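Local structure of PGRP domain of peptidoglycan recognition protein 3 (Branchiostoma belcheri tsingtauense, 4ZXM) at residues T91-V96 with A209-S214; V110-P115 with D174-H179; H122-A127 with C191-F196. The protein recognises bacterial peptidoglycan and probably cleaves it as an amidase, at the bond between N-acetylmuramic acid and L-alanine. All coordinates share one frame; numbering follows the deposited sequence.

How the contacts relate
Contact 3 is the most deeply set of the three: half of its touching residues are buried, and it joins strands 116-123 and 187-192, neighbours in the sheet. Contacts 1 and 2 lie at the surface. Their chemistry follows their place: contact 1 packs the N-terminal segment of the domain, 91-96, against helix 203-219 without a hydrogen bond across it, contact 2 joins two irregular loops by a pair of backbone bonds and two arginines, and contact 3 is backbone pairing extended by a serine. Contact 3 touches both others, through Phe192 on Ala209 of contact 1 and His122 against His179 of contact 2, whereas contacts 1 and 2 stay about 10 Å apart at their nearest atoms.

Contact 1. Residues T91-V96 with A209-S214; sequences TCPRIV and AKSLIS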
ATOM      1  N   THR A  91     -11.195   1.831 -15.764  1.00 87.08           N
ATOM      2  CA  THR A  91     -11.074   2.778 -14.606  1.00 87.20           C
ATOM      3  C   THR A  91     -10.061   2.287 -13.557  1.00 85.54           C
ATOM      4  O   THR A  91      -9.588   3.084 -12.738  1.00 85.01           O
ATOM      5  CB  THR A  91     -12.442   3.059 -13.926  1.00 88.05           C
ATOM      6  OG1 THR A  91     -12.970   1.854 -13.357  1.00 88.60           O
ATOM      7  CG2 THR A  91     -13.454   3.633 -14.923  1.00 88.05           C
ATOM      8  N   CYS A  92      -9.746   0.984 -13.570  1.00 79.72           N
ATOM      9  CA  CYS A  92      -8.642   0.447 -12.766  1.00 74.33           C
ATOM     10  C   CYS A  92      -7.329   1.092 -13.209  1.00 65.74           C
ATOM     11  O   CYS A  92      -7.143   1.372 -14.392  1.00 63.68           O
ATOM     12  CB  CYS A  92      -8.523  -1.084 -12.892  1.00 75.46           C
ATOM     13  SG  CYS A  92      -9.879  -2.041 -12.155  1.00 84.70           S
ATOM     14  N   PRO A  93      -6.411   1.330 -12.259  1.00 58.81           N
ATOM     15  CA  PRO A  93      -5.127   1.896 -12.622  1.00 54.71           C
ATOM     16  C   PRO A  93      -4.193   0.810 -13.109  1.00 53.89           C
ATOM     17  O   PRO A  93      -4.323  -0.345 -12.705  1.00 53.11           O
ATOM     18  CB  PRO A  93      -4.622   2.454 -11.299  1.00 53.80           C
ATOM     19  CG  PRO A  93      -5.163   1.512 -10.284  1.00 55.06           C
ATOM     20  CD  PRO A  93      -6.454   0.962 -10.833  1.00 56.83           C
ATOM     21  N   ARG A  94      -3.248   1.173 -13.962  1.00 53.61           N
ATOM     22  CA  ARG A  94      -2.269   0.211 -14.421  1.00 52.57           C
ATOM     23  C   ARG A  94      -1.361  -0.197 -13.272  1.00 50.51           C
ATOM     24  O   ARG A  94      -0.729   0.648 -12.643  1.00 53.26           O
ATOM     25  CB  ARG A  94      -1.438   0.782 -15.564  1.00 54.11           C
ATOM     26  CG  ARG A  94      -0.372  -0.168 -16.101  1.00 56.26           C
ATOM     27  CD  ARG A  94      -0.957  -1.473 -16.639  1.00 56.93           C
ATOM     28  NE  ARG A  94      -0.006  -2.571 -16.475  1.00 57.26           N
ATOM     29  CZ  ARG A  94       0.679  -3.149 -17.456  1.00 57.58           C
ATOM     30  NH1 ARG A  94       1.522  -4.126 -17.172  1.00 57.59           N
ATOM     31  NH2 ARG A  94       0.527  -2.768 -18.716  1.00 60.69           N
ATOM     32  N   ILE A  95      -1.307  -1.500 -13.019  1.00 47.92           N
ATOM     33  CA  ILE A  95      -0.529  -2.076 -11.935  1.00 46.04           C
ATOM     34  C   ILE A  95       0.720  -2.758 -12.471  1.00 45.49           C
ATOM     35  O   ILE A  95       0.654  -3.609 -13.355  1.00 48.60           O
ATOM     36  CB  ILE A  95      -1.356  -3.120 -11.174  1.00 45.68           C
ATOM     37  CG1 ILE A  95      -2.489  -2.429 -10.420  1.00 44.84           C
ATOM     38  CG2 ILE A  95      -0.480  -3.913 -10.209  1.00 46.75           C
ATOM     39  CD1 ILE A  95      -3.607  -3.367 -10.035  1.00 45.05           C
ATOM     40  N   VAL A  96       1.853  -2.384 -11.902  1.00 43.92           N
ATOM     41  CA  VAL A  96       3.125  -2.962 -12.252  1.00 43.28           C
ATOM     42  C   VAL A  96       3.211  -4.253 -11.462  1.00 43.99           C
ATOM     43  O   VAL A  96       3.226  -4.221 -10.236  1.00 46.75           O
ATOM     44  CB  VAL A  96       4.277  -2.023 -11.843  1.00 43.76           C
ATOM     45  CG1 VAL A  96       5.621  -2.609 -12.244  1.00 44.20           C
ATOM     46  CG2 VAL A  96       4.083  -0.637 -12.445  1.00 42.64           C
ATOM     47  N   ALA A 209      -4.080   5.575  -6.139  1.00 46.19           N
ATOM     48  CA  ALA A 209      -4.532   4.884  -4.940  1.00 45.16           C
ATOM     49  C   ALA A 209      -6.044   4.783  -4.891  1.00 44.67           C
ATOM     50  O   ALA A 209      -6.589   3.734  -4.569  1.00 45.70           O
ATOM     51  CB  ALA A 209      -4.033   5.612  -3.706  1.00 46.27           C
ATOM     52  N   LYS A 210      -6.717   5.882  -5.200  1.00 44.45           N
ATOM     53  CA  LYS A 210      -8.162   5.923  -5.108  1.00 44.62           C
ATOM     54  C   LYS A 210      -8.798   5.006  -6.127  1.00 44.39           C
ATOM     55  O   LYS A 210      -9.745   4.284  -5.809  1.00 44.76           O
ATOM     56  CB  LYS A 210      -8.662   7.340  -5.300  1.00 45.74           C
ATOM     57  CG  LYS A 210      -8.400   8.216  -4.096  1.00 48.87           C
ATOM     58  CD  LYS A 210      -8.585   9.678  -4.454  1.00 52.34           C
ATOM     59  CE  LYS A 210      -8.762  10.545  -3.220  1.00 54.90           C
ATOM     60  NZ  LYS A 210      -8.918  11.973  -3.605  1.00 57.48           N
ATOM     61  N   SER A 211      -8.267   5.027  -7.347  1.00 44.31           N
ATOM     62  CA  SER A 211      -8.815   4.205  -8.414  1.00 45.70           C
ATOM     63  C   SER A 211      -8.453   2.751  -8.185  1.00 44.46           C
ATOM     64  O   SER A 211      -9.156   1.864  -8.656  1.00 47.22           O
ATOM     65  CB  SER A 211      -8.335   4.668  -9.788  1.00 47.51           C
ATOM     66  OG  SER A 211      -6.929   4.715  -9.824  1.00 52.71           O
ATOM     67  N   LEU A 212      -7.358   2.504  -7.471  1.00 43.27           N
ATOM     68  CA  LEU A 212      -7.027   1.149  -7.048  1.00 42.86           C
ATOM     69  C   LEU A 212      -8.087   0.634  -6.078  1.00 42.51           C
ATOM     70  O   LEU A 212      -8.579  -0.488  -6.213  1.00 40.99           O
ATOM     71  CB  LEU A 212      -5.651   1.101  -6.387  1.00 43.46           C
ATOM     72  CG  LEU A 212      -5.265  -0.261  -5.788  1.00 43.49           C
ATOM     73  CD1 LEU A 212      -5.022  -1.293  -6.880  1.00 42.06           C
ATOM     74  CD2 LEU A 212      -4.040  -0.101  -4.909  1.00 44.56           C
ATOM     75  N   ILE A 213      -8.433   1.462  -5.100  1.00 42.33           N
ATOM     76  CA  ILE A 213      -9.457   1.097  -4.136  1.00 42.33           C
ATOM     77  C   ILE A 213     -10.763   0.842  -4.876  1.00 44.25           C
ATOM     78  O   ILE A 213     -11.443  -0.149  -4.611  1.00 42.98           O
ATOM     79  CB  ILE A 213      -9.655   2.186  -3.066  1.00 41.23           C
ATOM     80  CG1 ILE A 213      -8.410   2.291  -2.188  1.00 41.68           C
ATOM     81  CG2 ILE A 213     -10.850   1.869  -2.178  1.00 40.55           C
ATOM     82  CD1 ILE A 213      -8.424   3.472  -1.235  1.00 41.75           C
ATOM     83  N   SER A 214     -11.110   1.724  -5.811  1.00 46.41           N
ATOM     84  CA  SER A 214     -12.372   1.581  -6.527  1.00 48.37           C
ATOM     85  C   SER A 214     -12.338   0.301  -7.358  1.00 46.48           C
ATOM     86  O   SER A 214     -13.346  -0.394  -7.466  1.00 44.95           O
ATOM     87  CB  SER A 214     -12.662   2.804  -7.393  1.00 50.37           C
ATOM     88  OG  SER A 214     -11.734   2.886  -8.447  1.00 60.35           O
TER
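The single proton of Ser211 OG is shared within its own helix between the carbonyls of Ala207, the stronger partner, and Ala208, and the ring of Pro93 lies against the same hydroxyl, with Pro93 CB 3.6 Å from Ser211 OG. The torsion chi1 of 55° sets OG between the backbone N and the carbonyl carbon, which lets it turn back to those carbonyls while Ser211 CB packs on Thr91 O at 3.6 Å. The carbonyl of the same serine has its own donor: Ser214 OG bonds Ser211 O at 2.8 Å, approaching nearly side-on with a C=O...donor angle of 104°. Pro93 meets this turn of helix along its ring, since CD stands 3.6 Å from Ser211 O while CG reaches Leu212 CB at 3.9 Å. Farther along, Ile95 and Leu212 cross at about a right angle, tip to tip, with Ile95 CD1 4.0 Å from Leu212 CD1. Leu212 also rests on Val167 and Ile190, and Ile95 on Val167, so this apolar end runs into the sheet beneath the helix. No hydrogen bond spans the two segments. A covalent tie lies alongside instead: Cys92 turns away from 209-214 and forms a disulfide with Cys215, the next residue of the helix. An N-terminal segment fastened to helix 203-219 before entering edge strand 95-96 is consistent with the extension that PGRP domains add to the amidase fold.

Contact 2. Residues V110-P115 with D174-H179; sequences VFLSLP and DRRGAH
Val110 and Arg176 meet through backbone and side chain together. Arg176 N donates to Val110 O at 3.1 Å, and two residues on, in 110-115, Leu112 N donates to Asp174 O at 2.9 Å, the straighter bond of the two with an N-H...O angle of 169°. These bonds flank Phe111 and Arg175, whose CA atoms come within 4.5 Å. Each carbonyl takes a CA-H...O contact as well, Val110 O from Arg175 CA and Asp174 O from Phe111 CA. Beside the bridge, Val110 CG1 sits over one face of the Arg176 guanidinium, 3.6 Å from Arg176 NE and offset toward the rim. The bend of the arginine at chi3 (-69°) brings the flat group round to the valine. On the other arginine, Phe111 CE2 lies over a guanidinium face, 3.7 Å from Arg175 NH2; the two side chains point the same way, but ring and guanidinium planes stand 61° apart, too steep for a parallel stack. Two nitrogens of the Arg175 guanidinium find acceptors beyond the bridge, NE in Tyr108 O and NH2 in Asn109 OD1, which fixes the rotation of the group that Phe111 touches. Asp174 OD1 forms a salt bridge with Lys221, and Leu114 CD1 comes to 3.7 Å from that same Asp174 OD1. Leu112, the buried member, lays CD1 on Arg175 O and also touches Ile188 of strand 187-192. Two irregular segments joined by a single pair of backbone bonds form an isolated beta bridge, here linking the loops that lead into strands 116-123 and 187-192 of the amidase fold.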
ATOM      1  N   VAL A 110      -0.595 -17.274   2.547  1.00 52.37           N
ATOM      2  CA  VAL A 110      -1.619 -17.081   3.582  1.00 51.94           C
ATOM      3  C   VAL A 110      -2.637 -16.069   3.070  1.00 51.83           C
ATOM      4  O   VAL A 110      -2.282 -14.941   2.716  1.00 54.84           O
ATOM      5  CB  VAL A 110      -1.025 -16.531   4.895  1.00 51.44           C
ATOM      6  CG1 VAL A 110      -2.114 -16.352   5.950  1.00 50.95           C
ATOM      7  CG2 VAL A 110       0.078 -17.440   5.413  1.00 51.36           C
ATOM      8  N   PHE A 111      -3.904 -16.450   3.081  1.00 49.81           N
ATOM      9  CA  PHE A 111      -4.910 -15.709   2.355  1.00 49.80           C
ATOM     10  C   PHE A 111      -5.837 -14.893   3.227  1.00 50.15           C
ATOM     11  O   PHE A 111      -6.088 -15.223   4.386  1.00 51.58           O
ATOM     12  CB  PHE A 111      -5.687 -16.674   1.484  1.00 50.40           C
ATOM     13  CG  PHE A 111      -4.806 -17.422   0.535  1.00 52.13           C
ATOM     14  CD1 PHE A 111      -4.186 -18.598   0.928  1.00 52.03           C
ATOM     15  CD2 PHE A 111      -4.540 -16.911  -0.733  1.00 53.11           C
ATOM     16  CE1 PHE A 111      -3.347 -19.275   0.059  1.00 53.92           C
ATOM     17  CE2 PHE A 111      -3.705 -17.584  -1.608  1.00 53.78           C
ATOM     18  CZ  PHE A 111      -3.104 -18.768  -1.211  1.00 54.99           C
ATOM     19  N   LEU A 112      -6.310 -13.796   2.652  1.00 49.93           N
ATOM     20  CA  LEU A 112      -7.327 -12.972   3.264  1.00 49.78           C
ATOM     21  C   LEU A 112      -8.668 -13.624   3.005  1.00 50.93           C
ATOM     22  O   LEU A 112      -8.839 -14.326   2.004  1.00 50.41           O
ATOM     23  CB  LEU A 112      -7.314 -11.576   2.639  1.00 49.82           C
ATOM     24  CG  LEU A 112      -6.074 -10.727   2.910  1.00 48.67           C
ATOM     25  CD1 LEU A 112      -5.965  -9.572   1.925  1.00 49.41           C
ATOM     26  CD2 LEU A 112      -6.097 -10.209   4.335  1.00 48.65           C
ATOM     27  N   SER A 113      -9.618 -13.404   3.904  1.00 53.47           N
ATOM     28  CA  SER A 113     -11.002 -13.754   3.618  1.00 56.67           C
ATOM     29  C   SER A 113     -11.638 -12.565   2.875  1.00 55.45           C
ATOM     30  O   SER A 113     -11.836 -11.477   3.432  1.00 54.58           O
ATOM     31  CB  SER A 113     -11.771 -14.127   4.890  1.00 58.09           C
ATOM     32  OG  SER A 113     -11.996 -12.997   5.709  1.00 66.85           O
ATOM     33  N   LEU A 114     -11.911 -12.773   1.596  1.00 53.75           N
ATOM     34  CA  LEU A 114     -12.523 -11.745   0.778  1.00 53.24           C
ATOM     35  C   LEU A 114     -14.037 -11.821   0.944  1.00 51.48           C
ATOM     36  O   LEU A 114     -14.565 -12.884   1.263  1.00 52.02           O
ATOM     37  CB  LEU A 114     -12.129 -11.932  -0.692  1.00 54.36           C
ATOM     38  CG  LEU A 114     -10.623 -12.039  -0.981  1.00 54.44           C
ATOM     39  CD1 LEU A 114     -10.356 -12.073  -2.478  1.00 54.36           C
ATOM     40  CD2 LEU A 114      -9.848 -10.897  -0.346  1.00 55.78           C
ATOM     41  N   PRO A 115     -14.738 -10.689   0.771  1.00 49.97           N
ATOM     42  CA  PRO A 115     -14.171  -9.369   0.529  1.00 49.85           C
ATOM     43  C   PRO A 115     -13.709  -8.717   1.830  1.00 50.33           C
ATOM     44  O   PRO A 115     -14.275  -8.953   2.902  1.00 49.72           O
ATOM     45  CB  PRO A 115     -15.336  -8.602  -0.083  1.00 49.75           C
ATOM     46  CG  PRO A 115     -16.535  -9.200   0.568  1.00 49.90           C
ATOM     47  CD  PRO A 115     -16.208 -10.642   0.846  1.00 49.58           C
ATOM     48  N   ASP A 174      -5.119 -10.988  -2.796  1.00 49.71           N
ATOM     49  CA  ASP A 174      -5.587 -12.218  -2.166  1.00 51.71           C
ATOM     50  C   ASP A 174      -4.799 -12.576  -0.898  1.00 50.00           C
ATOM     51  O   ASP A 174      -5.272 -13.355  -0.072  1.00 49.32           O
ATOM     52  CB  ASP A 174      -5.542 -13.371  -3.189  1.00 54.98           C
ATOM     53  CG  ASP A 174      -6.396 -13.094  -4.451  1.00 60.15           C
ATOM     54  OD1 ASP A 174      -7.239 -12.168  -4.436  1.00 61.08           O
ATOM     55  OD2 ASP A 174      -6.228 -13.813  -5.466  1.00 63.26           O
ATOM     56  N   ARG A 175      -3.619 -11.985  -0.735  1.00 48.22           N
ATOM     57  CA  ARG A 175      -2.710 -12.366   0.344  1.00 47.44           C
ATOM     58  C   ARG A 175      -2.619 -11.349   1.462  1.00 46.21           C
ATOM     59  O   ARG A 175      -2.865 -10.160   1.292  1.00 43.90           O
ATOM     60  CB  ARG A 175      -1.310 -12.626  -0.204  1.00 49.43           C
ATOM     61  CG  ARG A 175      -1.080 -14.069  -0.603  1.00 52.46           C
ATOM     62  CD  ARG A 175      -0.006 -14.212  -1.674  1.00 54.44           C
ATOM     63  NE  ARG A 175       0.007 -15.569  -2.224  1.00 55.54           N
ATOM     64  CZ  ARG A 175      -0.710 -15.986  -3.266  1.00 55.61           C
ATOM     65  NH1 ARG A 175      -1.521 -15.162  -3.919  1.00 56.16           N
ATOM     66  NH2 ARG A 175      -0.612 -17.249  -3.659  1.00 57.32           N
ATOM     67  N   ARG A 176      -2.204 -11.847   2.609  1.00 48.27           N
ATOM     68  CA  ARG A 176      -2.251 -11.093   3.838  1.00 49.97           C
ATOM     69  C   ARG A 176      -0.932 -10.376   4.123  1.00 49.43           C
ATOM     70  O   ARG A 176       0.141 -10.965   4.001  1.00 47.98           O
ATOM     71  CB  ARG A 176      -2.565 -12.057   4.960  1.00 52.87           C
ATOM     72  CG  ARG A 176      -2.670 -11.396   6.310  1.00 58.01           C
ATOM     73  CD  ARG A 176      -2.387 -12.387   7.408  1.00 62.90           C
ATOM     74  NE  ARG A 176      -3.456 -13.379   7.497  1.00 68.56           N
ATOM     75  CZ  ARG A 176      -3.714 -14.110   8.576  1.00 71.38           C
ATOM     76  NH1 ARG A 176      -2.983 -13.965   9.678  1.00 72.66           N
ATOM     77  NH2 ARG A 176      -4.712 -14.985   8.557  1.00 71.83           N
ATOM     78  N   GLY A 177      -1.023  -9.111   4.528  1.00 49.22           N
ATOM     79  CA  GLY A 177       0.149  -8.304   4.831  1.00 50.40           C
ATOM     80  C   GLY A 177       0.767  -8.635   6.167  1.00 53.62           C
ATOM     81  O   GLY A 177       0.167  -9.335   6.973  1.00 52.82           O
ATOM     82  N   ALA A 178       1.989  -8.154   6.379  1.00 61.50           N
ATOM     83  CA  ALA A 178       2.623  -8.155   7.701  1.00 70.53           C
ATOM     84  C   ALA A 178       2.524  -6.762   8.340  1.00 80.83           C
ATOM     85  O   ALA A 178       2.719  -6.600   9.555  1.00 87.84           O
ATOM     86  CB  ALA A 178       4.079  -8.569   7.576  1.00 71.85           C
ATOM     87  N   HIS A 179       2.178  -5.783   7.500  1.00 90.98           N
ATOM     88  CA  HIS A 179       2.224  -4.338   7.805  1.00 96.32           C
ATOM     89  C   HIS A 179       1.573  -3.836   9.115  1.00 93.19           C
ATOM     90  O   HIS A 179       2.271  -3.270   9.960  1.00 92.96           O
ATOM     91  CB  HIS A 179       1.676  -3.531   6.597  1.00102.18           C
ATOM     92  CG  HIS A 179       0.307  -3.956   6.126  1.00103.75           C
ATOM     93  ND1 HIS A 179      -0.858  -3.497   6.703  1.00103.35           N
ATOM     94  CD2 HIS A 179      -0.077  -4.771   5.114  1.00102.33           C
ATOM     95  CE1 HIS A 179      -1.898  -4.028   6.086  1.00101.83           C
ATOM     96  NE2 HIS A 179      -1.451  -4.806   5.117  1.00102.68           N
TER

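Contact 3. Residues H122-A127 with C191-F196; sequences HHSAGA and CFMGDF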
ATOM      1  N   HIS A 122      -0.499   3.494   4.382  1.00 44.59           N
ATOM      2  CA  HIS A 122       0.810   3.593   5.010  1.00 44.98           C
ATOM      3  C   HIS A 122       1.673   4.546   4.208  1.00 44.88           C
ATOM      4  O   HIS A 122       1.272   5.019   3.148  1.00 46.02           O
ATOM      5  CB  HIS A 122       1.499   2.234   5.000  1.00 45.38           C
ATOM      6  CG  HIS A 122       0.765   1.181   5.753  1.00 46.17           C
ATOM      7  ND1 HIS A 122       1.058   0.868   7.062  1.00 47.66           N
ATOM      8  CD2 HIS A 122      -0.249   0.365   5.384  1.00 47.49           C
ATOM      9  CE1 HIS A 122       0.248  -0.092   7.472  1.00 47.52           C
ATOM     10  NE2 HIS A 122      -0.550  -0.419   6.471  1.00 47.97           N
ATOM     11  N   HIS A 123       2.865   4.805   4.725  1.00 45.90           N
ATOM     12  CA  HIS A 123       3.930   5.430   3.951  1.00 45.56           C
ATOM     13  C   HIS A 123       5.242   4.759   4.337  1.00 44.47           C
ATOM     14  O   HIS A 123       5.396   4.263   5.451  1.00 43.83           O
ATOM     15  CB  HIS A 123       3.954   6.958   4.133  1.00 47.85           C
ATOM     16  CG  HIS A 123       4.597   7.434   5.404  1.00 51.09           C
ATOM     17  ND1 HIS A 123       4.291   6.917   6.647  1.00 54.24           N
ATOM     18  CD2 HIS A 123       5.492   8.425   5.623  1.00 53.46           C
ATOM     19  CE1 HIS A 123       4.998   7.544   7.571  1.00 54.07           C
ATOM     20  NE2 HIS A 123       5.733   8.466   6.975  1.00 56.17           N
ATOM     21  N   SER A 124       6.171   4.707   3.392  1.00 44.64           N
ATOM     22  CA  SER A 124       7.429   4.012   3.596  1.00 43.05           C
ATOM     23  C   SER A 124       8.322   4.747   4.590  1.00 45.08           C
ATOM     24  O   SER A 124       9.261   4.164   5.128  1.00 46.47           O
ATOM     25  CB  SER A 124       8.155   3.853   2.262  1.00 42.23           C
ATOM     26  OG  SER A 124       8.411   5.111   1.667  1.00 42.07           O
ATOM     27  N   ALA A 125       8.030   6.026   4.834  1.00 47.39           N
ATOM     28  CA  ALA A 125       8.879   6.877   5.660  1.00 47.47           C
ATOM     29  C   ALA A 125      10.305   6.808   5.109  1.00 48.09           C
ATOM     30  O   ALA A 125      11.272   6.654   5.847  1.00 49.16           O
ATOM     31  CB  ALA A 125       8.818   6.445   7.120  1.00 47.04           C
ATOM     32  N   GLY A 126      10.408   6.909   3.788  1.00 47.44           N
ATOM     33  CA  GLY A 126      11.665   6.729   3.087  1.00 47.50           C
ATOM     34  C   GLY A 126      11.701   7.591   1.846  1.00 48.43           C
ATOM     35  O   GLY A 126      11.015   8.609   1.773  1.00 48.35           O
ATOM     36  N   ALA A 127      12.505   7.175   0.871  1.00 49.89           N
ATOM     37  CA  ALA A 127      12.711   7.945  -0.353  1.00 50.87           C
ATOM     38  C   ALA A 127      11.466   7.969  -1.218  1.00 52.42           C
ATOM     39  O   ALA A 127      10.674   7.017  -1.220  1.00 54.13           O
ATOM     40  CB  ALA A 127      13.874   7.373  -1.153  1.00 51.80           C
ATOM     41  N   CYS A 191       0.790   1.338   0.577  1.00 43.75           N
ATOM     42  CA  CYS A 191       1.915   2.121   1.050  1.00 44.82           C
ATOM     43  C   CYS A 191       2.387   3.109   0.007  1.00 44.55           C
ATOM     44  O   CYS A 191       2.758   2.720  -1.092  1.00 46.58           O
ATOM     45  CB  CYS A 191       3.067   1.198   1.406  1.00 46.59           C
ATOM     46  SG  CYS A 191       4.492   2.086   2.058  1.00 49.90           S
ATOM     47  N   PHE A 192       2.381   4.388   0.360  1.00 44.02           N
ATOM     48  CA  PHE A 192       2.934   5.419  -0.507  1.00 43.96           C
ATOM     49  C   PHE A 192       4.418   5.511  -0.255  1.00 43.01           C
ATOM     50  O   PHE A 192       4.847   5.633   0.890  1.00 41.54           O
ATOM     51  CB  PHE A 192       2.318   6.778  -0.211  1.00 44.65           C
ATOM     52  CG  PHE A 192       0.910   6.920  -0.683  1.00 45.34           C
ATOM     53  CD1 PHE A 192      -0.122   6.299  -0.011  1.00 46.04           C
ATOM     54  CD2 PHE A 192       0.617   7.698  -1.789  1.00 46.12           C
ATOM     55  CE1 PHE A 192      -1.424   6.440  -0.442  1.00 47.39           C
ATOM     56  CE2 PHE A 192      -0.683   7.848  -2.222  1.00 45.92           C
ATOM     57  CZ  PHE A 192      -1.705   7.218  -1.549  1.00 46.43           C
ATOM     58  N   MET A 193       5.203   5.478  -1.321  1.00 44.28           N
ATOM     59  CA  MET A 193       6.645   5.548  -1.178  1.00 45.15           C
ATOM     60  C   MET A 193       7.105   6.983  -1.037  1.00 45.72           C
ATOM     61  O   MET A 193       7.149   7.750  -2.005  1.00 45.11           O
ATOM     62  CB  MET A 193       7.334   4.864  -2.335  1.00 47.17           C
ATOM     63  CG  MET A 193       7.172   3.362  -2.280  1.00 48.30           C
ATOM     64  SD  MET A 193       8.122   2.602  -3.597  1.00 53.14           S
ATOM     65  CE  MET A 193       7.011   2.897  -4.979  1.00 52.56           C
ATOM     66  N   GLY A 194       7.434   7.334   0.197  1.00 46.86           N
ATOM     67  CA  GLY A 194       7.901   8.661   0.516  1.00 47.92           C
ATOM     68  C   GLY A 194       7.795   8.934   1.994  1.00 49.05           C
ATOM     69  O   GLY A 194       7.354   8.092   2.776  1.00 46.25           O
ATOM     70  N   ASP A 195       8.240  10.121   2.363  1.00 52.70           N
ATOM     71  CA  ASP A 195       8.149  10.617   3.714  1.00 58.43           C
ATOM     72  C   ASP A 195       7.311  11.852   3.537  1.00 57.58           C
ATOM     73  O   ASP A 195       7.664  12.717   2.737  1.00 63.83           O
ATOM     74  CB  ASP A 195       9.546  10.961   4.230  1.00 63.75           C
ATOM     75  CG  ASP A 195       9.521  11.925   5.397  1.00 69.24           C
ATOM     76  OD1 ASP A 195       9.197  11.498   6.526  1.00 73.74           O
ATOM     77  OD2 ASP A 195       9.840  13.114   5.182  1.00 75.51           O
ATOM     78  N   PHE A 196       6.190  11.944   4.234  1.00 54.64           N
ATOM     79  CA  PHE A 196       5.251  13.016   3.924  1.00 54.82           C
ATOM     80  C   PHE A 196       4.987  13.902   5.127  1.00 56.79           C
ATOM     81  O   PHE A 196       3.856  14.259   5.419  1.00 56.47           O
ATOM     82  CB  PHE A 196       3.975  12.423   3.329  1.00 53.26           C
ATOM     83  CG  PHE A 196       4.231  11.587   2.108  1.00 51.90           C
ATOM     84  CD1 PHE A 196       4.571  12.187   0.907  1.00 51.38           C
ATOM     85  CD2 PHE A 196       4.178  10.206   2.169  1.00 51.25           C
ATOM     86  CE1 PHE A 196       4.826  11.428  -0.221  1.00 51.87           C
ATOM     87  CE2 PHE A 196       4.435   9.439   1.044  1.00 51.99           C
ATOM     88  CZ  PHE A 196       4.757  10.050  -0.155  1.00 51.79           C
TER
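His122 O accepts Phe192 N at 3.1 Å, and Ser124 N in turn donates to Phe192 O at 3.0 Å, the alternating pattern of parallel strands. The first bond is straight at its hydrogen (174°), although its donor stands well above the carbonyl plane. Where the strands give way to loops, Ser124 takes over with its side chain: chi1 of 59° swings OG across to accept Gly194 N at 2.8 Å. An alanine in place of Ser124 would probably leave the Gly194 N-H without this acceptor and let the two loops part more easily. Beyond it, a weak bond of 3.4 Å runs from Gly126 N to Gly194 O. Around this pairing lies a second layer of packing. His123 CB meets the edge of the Phe196 ring at CD2, 3.8 Å away, and His123 CD2 lies 3.4 Å from Gly194 O. One face of the Phe196 ring covers Gly194 itself, where a side chain would run into Phe196 CZ. Outermost, Leu244 of helix 243-247 touches His123, Phe192 and Phe196, while Ile142 of helix 132-149 reaches Ser124. On the opposite face from His123, the ring of His122 meets those of His179, His231 and Tyr157. Backbone bonds thus fix the strand end from which His122 projects, and the histidine-rich cluster there is consistent with the zinc-dependent active site of amidase-type PGRPs.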